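Local structure of beta-lactamase (Klebsiella pneumoniae, 6HUH) at residues Leu210-Trp222 and Phe232-Ser246. The protein probably hydrolyses beta-lactams to substituted beta-amino acids, as a class D serine beta-lactamase linked to antibiotic resistance. Residues are numbered along the deposited sequence; the frame is centred on the assembly and turned at random.
Sequences LDRDQQIGWFVGW and FVHTVIQKPGKQFAS. With SO4 (sulfate ion), chain C.
Strand Gln215-Trp222 runs antiparallel to Phe232-Gln238, the axes approaching to 4.4 Å with their N-to-C directions 161° apart, and paired backbone bonds join Gln215 to Gln238, Gly217 to Val236 and Gly221 to Phe232; Gly217 N to Val236 O, at 2.8 Å, is among the shortest. On the face bearing Ile216, Trp218 and Val220, the indole is packed against the partner strand. Thr235 CG2 lies over one face of the Trp218 six-membered ring, a CH-pi contact 3.9 Å from its centroid, while Val233 CG1 meets CZ3 at the ring edge and also touches Val220 CG1. NE1, on the five-membered ring away from Val233, is hydrogen-bonded to Pro48 O. The CG1 branches of Ile216 and Ile237 meet, pointing the same way.

On the other face, a chi1 of 59° folds the Phe232 ring back over Gly221. Gly221 O sits over the ring centre, 3.4 Å above its plane, and Gly221 CA makes a CH-pi contact 4.1 Å from the centroid. Phe219 lies nearly parallel to this ring, planes 25° apart, but displaced, with little overlap and centroids 5.5 Å apart. Val253 of helix 245-264 touches both phenylalanines.

The backbone of Ala245 and Ser246 lies close to Gly217 CA. Beside it, the extended Gln215 side chain lies against the Ala245 methyl, its amide end closest, and Ala245 N gives a weak bond to Gln215 OE1 (3.3 Å). Ser246 OG donates to sulfate O2 at 2.9 Å; Ser101 and Thr198, the latter in the Lys-Thr-Gly sequence of the adjoining strand, also bind the ion. These contacts join the two strands of the beta hairpin 215-225/228-238 in the central antiparallel sheet of the serine beta-lactamase/transpeptidase fold, its Trp218 face turned toward Ser51, the predicted acylated serine.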
# COMPACT_ATOMS: atom_id res chain seq x y z
N LEU A 210 -10.66 5.65 37.09
CA LEU A 210 -11.38 6.97 37.14
C LEU A 210 -11.23 7.84 35.87
O LEU A 210 -10.41 7.49 34.97
CB LEU A 210 -11.09 7.79 38.43
CG LEU A 210 -9.80 8.63 38.58
CD1 LEU A 210 -10.11 10.11 38.64
CD2 LEU A 210 -9.05 8.24 39.85
N ASP A 211 -11.97 8.97 35.82
CA ASP A 211 -11.91 9.87 34.66
C ASP A 211 -10.49 10.45 34.58
O ASP A 211 -9.99 10.99 35.58
CB ASP A 211 -12.98 10.99 34.81
CG ASP A 211 -13.08 11.98 33.66
OD1 ASP A 211 -13.08 11.54 32.49
OD2 ASP A 211 -13.24 13.19 33.93
N ARG A 212 -9.82 10.27 33.42
CA ARG A 212 -8.45 10.73 33.21
C ARG A 212 -8.21 11.48 31.88
O ARG A 212 -7.31 12.33 31.84
CB ARG A 212 -7.45 9.57 33.36
CG ARG A 212 -6.80 9.52 34.73
CD ARG A 212 -6.61 8.11 35.25
NE ARG A 212 -5.79 7.28 34.36
CZ ARG A 212 -6.23 6.21 33.71
NH1 ARG A 212 -5.41 5.52 32.93
NH2 ARG A 212 -7.49 5.82 33.84
N ASP A 213 -9.00 11.17 30.82
CA ASP A 213 -8.87 11.76 29.47
C ASP A 213 -7.45 11.48 28.90
O ASP A 213 -6.76 12.37 28.39
CB ASP A 213 -9.27 13.26 29.47
CG ASP A 213 -9.21 14.00 28.14
OD1 ASP A 213 -9.33 13.34 27.08
OD2 ASP A 213 -9.03 15.23 28.16
N GLN A 214 -7.03 10.21 29.03
CA GLN A 214 -5.73 9.74 28.57
C GLN A 214 -5.88 8.82 27.36
O GLN A 214 -6.72 7.93 27.35
CB GLN A 214 -4.95 9.06 29.71
CG GLN A 214 -4.53 10.02 30.81
CD GLN A 214 -3.55 9.41 31.78
OE1 GLN A 214 -3.84 8.41 32.46
NE2 GLN A 214 -2.37 10.00 31.87
N GLN A 215 -5.02 9.05 26.37
CA GLN A 215 -4.93 8.32 25.12
C GLN A 215 -4.27 6.96 25.35
O GLN A 215 -3.31 6.87 26.11
CB GLN A 215 -4.07 9.14 24.15
CG GLN A 215 -4.68 9.32 22.76
CD GLN A 215 -3.72 10.01 21.83
OE1 GLN A 215 -3.32 9.46 20.80
NE2 GLN A 215 -3.33 11.24 22.16
N ILE A 216 -4.78 5.91 24.69
CA ILE A 216 -4.18 4.58 24.74
C ILE A 216 -3.64 4.28 23.35
O ILE A 216 -4.39 4.19 22.38
CB ILE A 216 -5.09 3.41 25.24
CG1 ILE A 216 -5.72 3.72 26.61
CG2 ILE A 216 -4.30 2.08 25.25
CD1 ILE A 216 -7.10 3.16 26.78
N GLY A 217 -2.33 4.16 23.27
CA GLY A 217 -1.65 3.82 22.04
C GLY A 217 -1.47 2.33 22.00
O GLY A 217 -1.21 1.71 23.03
N TRP A 218 -1.66 1.72 20.87
CA TRP A 218 -1.47 0.28 20.81
C TRP A 218 -0.55 -0.06 19.63
O TRP A 218 -0.74 0.46 18.54
CB TRP A 218 -2.81 -0.44 20.54
CG TRP A 218 -3.81 -0.64 21.64
CD1 TRP A 218 -4.95 0.09 21.83
CD2 TRP A 218 -3.96 -1.82 22.44
NE1 TRP A 218 -5.75 -0.51 22.78
CE2 TRP A 218 -5.16 -1.68 23.18
CE3 TRP A 218 -3.16 -2.96 22.66
CZ2 TRP A 218 -5.57 -2.62 24.12
CZ3 TRP A 218 -3.57 -3.90 23.59
CH2 TRP A 218 -4.77 -3.73 24.30
N PHE A 219 0.39 -0.97 19.83
CA PHE A 219 1.16 -1.58 18.76
C PHE A 219 1.28 -3.07 19.01
O PHE A 219 2.08 -3.52 19.84
CB PHE A 219 2.49 -0.91 18.41
CG PHE A 219 2.92 -1.46 17.06
CD1 PHE A 219 2.15 -1.23 15.92
CD2 PHE A 219 4.04 -2.27 16.95
CE1 PHE A 219 2.51 -1.79 14.69
CE2 PHE A 219 4.41 -2.80 15.71
CZ PHE A 219 3.63 -2.57 14.60
N VAL A 220 0.38 -3.82 18.36
CA VAL A 220 0.22 -5.26 18.52
C VAL A 220 0.55 -5.97 17.26
O VAL A 220 0.35 -5.40 16.20
CB VAL A 220 -1.20 -5.64 19.06
CG1 VAL A 220 -1.46 -4.94 20.38
CG2 VAL A 220 -2.29 -5.30 18.07
N GLY A 221 1.09 -7.17 17.38
CA GLY A 221 1.49 -7.94 16.20
C GLY A 221 2.50 -9.03 16.46
O GLY A 221 2.74 -9.40 17.61
N TRP A 222 3.05 -9.57 15.40
CA TRP A 222 4.02 -10.64 15.51
C TRP A 222 5.11 -10.50 14.50
O TRP A 222 4.95 -9.80 13.52
CB TRP A 222 3.33 -12.02 15.36
CG TRP A 222 2.84 -12.34 13.98
CD1 TRP A 222 3.49 -13.06 13.01
CD2 TRP A 222 1.59 -11.95 13.41
NE1 TRP A 222 2.71 -13.17 11.89
CE2 TRP A 222 1.54 -12.48 12.09
CE3 TRP A 222 0.49 -11.19 13.87
CZ2 TRP A 222 0.45 -12.27 11.24
CZ3 TRP A 222 -0.59 -10.99 13.03
CH2 TRP A 222 -0.61 -11.52 11.73
N PHE A 232 3.94 -9.68 20.27
CA PHE A 232 4.32 -8.47 21.01
C PHE A 232 3.10 -7.56 21.13
O PHE A 232 2.32 -7.43 20.18
CB PHE A 232 5.53 -7.74 20.39
CG PHE A 232 5.35 -7.31 18.96
CD1 PHE A 232 4.61 -6.17 18.65
CD2 PHE A 232 5.92 -8.02 17.92
CE1 PHE A 232 4.36 -5.81 17.32
CE2 PHE A 232 5.73 -7.62 16.59
CZ PHE A 232 4.93 -6.53 16.29
N VAL A 233 2.92 -6.96 22.30
CA VAL A 233 1.81 -6.07 22.61
C VAL A 233 2.40 -4.90 23.38
O VAL A 233 3.16 -5.11 24.33
CB VAL A 233 0.67 -6.78 23.42
CG1 VAL A 233 -0.49 -5.83 23.68
CG2 VAL A 233 0.17 -8.04 22.73
N HIS A 234 2.07 -3.67 22.97
CA HIS A 234 2.56 -2.48 23.68
C HIS A 234 1.52 -1.38 23.77
O HIS A 234 0.85 -1.08 22.78
CB HIS A 234 3.88 -1.97 23.08
CG HIS A 234 4.50 -0.80 23.77
ND1 HIS A 234 4.78 -0.82 25.12
CD2 HIS A 234 4.93 0.38 23.26
CE1 HIS A 234 5.34 0.35 25.39
NE2 HIS A 234 5.46 1.10 24.31
N THR A 235 1.37 -0.77 24.97
CA THR A 235 0.44 0.34 25.18
C THR A 235 1.16 1.59 25.63
O THR A 235 2.15 1.51 26.35
CB THR A 235 -0.70 0.01 26.13
OG1 THR A 235 -0.15 -0.36 27.38
CG2 THR A 235 -1.63 -1.07 25.60
N VAL A 236 0.65 2.75 25.20
CA VAL A 236 1.19 4.05 25.59
C VAL A 236 0.04 4.82 26.20
O VAL A 236 -0.95 5.10 25.52
CB VAL A 236 1.83 4.83 24.40
CG1 VAL A 236 2.15 6.26 24.80
CG2 VAL A 236 3.07 4.12 23.89
N ILE A 237 0.17 5.17 27.47
CA ILE A 237 -0.86 5.99 28.11
C ILE A 237 -0.28 7.39 28.28
O ILE A 237 0.74 7.56 28.96
CB ILE A 237 -1.49 5.35 29.39
CG1 ILE A 237 -2.48 4.19 29.04
CG2 ILE A 237 -2.22 6.41 30.22
CD1 ILE A 237 -1.89 2.82 28.71
N GLN A 238 -0.89 8.38 27.62
CA GLN A 238 -0.43 9.76 27.66
C GLN A 238 -1.56 10.77 27.48
O GLN A 238 -2.66 10.42 27.06
CB GLN A 238 0.65 9.99 26.58
CG GLN A 238 0.25 9.53 25.18
CD GLN A 238 0.56 10.53 24.11
OE1 GLN A 238 1.62 10.49 23.49
NE2 GLN A 238 -0.39 11.43 23.83
N LYS A 239 -1.25 12.03 27.80
CA LYS A 239 -2.13 13.17 27.59
C LYS A 239 -1.89 13.53 26.11
O LYS A 239 -0.73 13.53 25.68
CB LYS A 239 -1.68 14.35 28.48
CG LYS A 239 -2.76 15.41 28.76
CD LYS A 239 -2.93 16.48 27.66
CE LYS A 239 -1.87 17.56 27.63
NZ LYS A 239 -1.96 18.38 26.40
N PRO A 240 -2.94 13.80 25.31
CA PRO A 240 -2.69 14.15 23.90
C PRO A 240 -1.77 15.37 23.77
O PRO A 240 -1.89 16.29 24.57
CB PRO A 240 -4.09 14.40 23.33
CG PRO A 240 -4.95 14.67 24.52
CD PRO A 240 -4.38 13.84 25.62
N GLY A 241 -0.85 15.32 22.80
CA GLY A 241 0.08 16.41 22.56
C GLY A 241 1.37 16.00 21.86
O GLY A 241 2.07 15.09 22.32
N LYS A 242 1.68 16.72 20.75
CA LYS A 242 2.84 16.63 19.86
C LYS A 242 2.97 15.27 19.15
O LYS A 242 3.02 15.25 17.91
CB LYS A 242 4.15 17.02 20.56
CG LYS A 242 4.18 18.49 20.95
CD LYS A 242 5.58 19.00 21.21
CE LYS A 242 5.56 20.36 21.85
NZ LYS A 242 6.89 21.01 21.80
N GLN A 243 3.04 14.15 19.91
CA GLN A 243 3.14 12.81 19.34
C GLN A 243 1.86 12.00 19.55
O GLN A 243 1.24 12.10 20.61
CB GLN A 243 4.36 12.05 19.89
CG GLN A 243 5.70 12.51 19.32
CD GLN A 243 6.84 11.60 19.72
OE1 GLN A 243 7.67 11.93 20.57
NE2 GLN A 243 6.92 10.43 19.09
N PHE A 244 1.45 11.23 18.52
CA PHE A 244 0.27 10.36 18.61
C PHE A 244 0.69 9.16 19.43
O PHE A 244 1.68 8.53 19.08
CB PHE A 244 -0.19 9.89 17.23
CG PHE A 244 -1.14 10.80 16.49
CD1 PHE A 244 -2.42 11.06 16.98
CD2 PHE A 244 -0.78 11.34 15.26
CE1 PHE A 244 -3.31 11.87 16.27
CE2 PHE A 244 -1.67 12.16 14.55
CZ PHE A 244 -2.93 12.42 15.06
N ALA A 245 -0.06 8.86 20.51
CA ALA A 245 0.17 7.73 21.43
C ALA A 245 0.56 6.41 20.75
O ALA A 245 1.54 5.81 21.17
CB ALA A 245 -1.04 7.52 22.32
N SER A 246 -0.18 5.98 19.69
CA SER A 246 0.08 4.75 18.93
C SER A 246 1.36 4.78 18.07
O SER A 246 1.94 3.72 17.80
CB SER A 246 -1.12 4.38 18.07
OG SER A 246 -1.35 5.40 17.12
S SO4 C . -4.70 4.77 14.65
O1 SO4 C . -5.45 5.85 14.01
O2 SO4 C . -3.82 5.30 15.70
O3 SO4 C . -5.63 3.84 15.25
O4 SO4 C . -3.89 4.08 13.64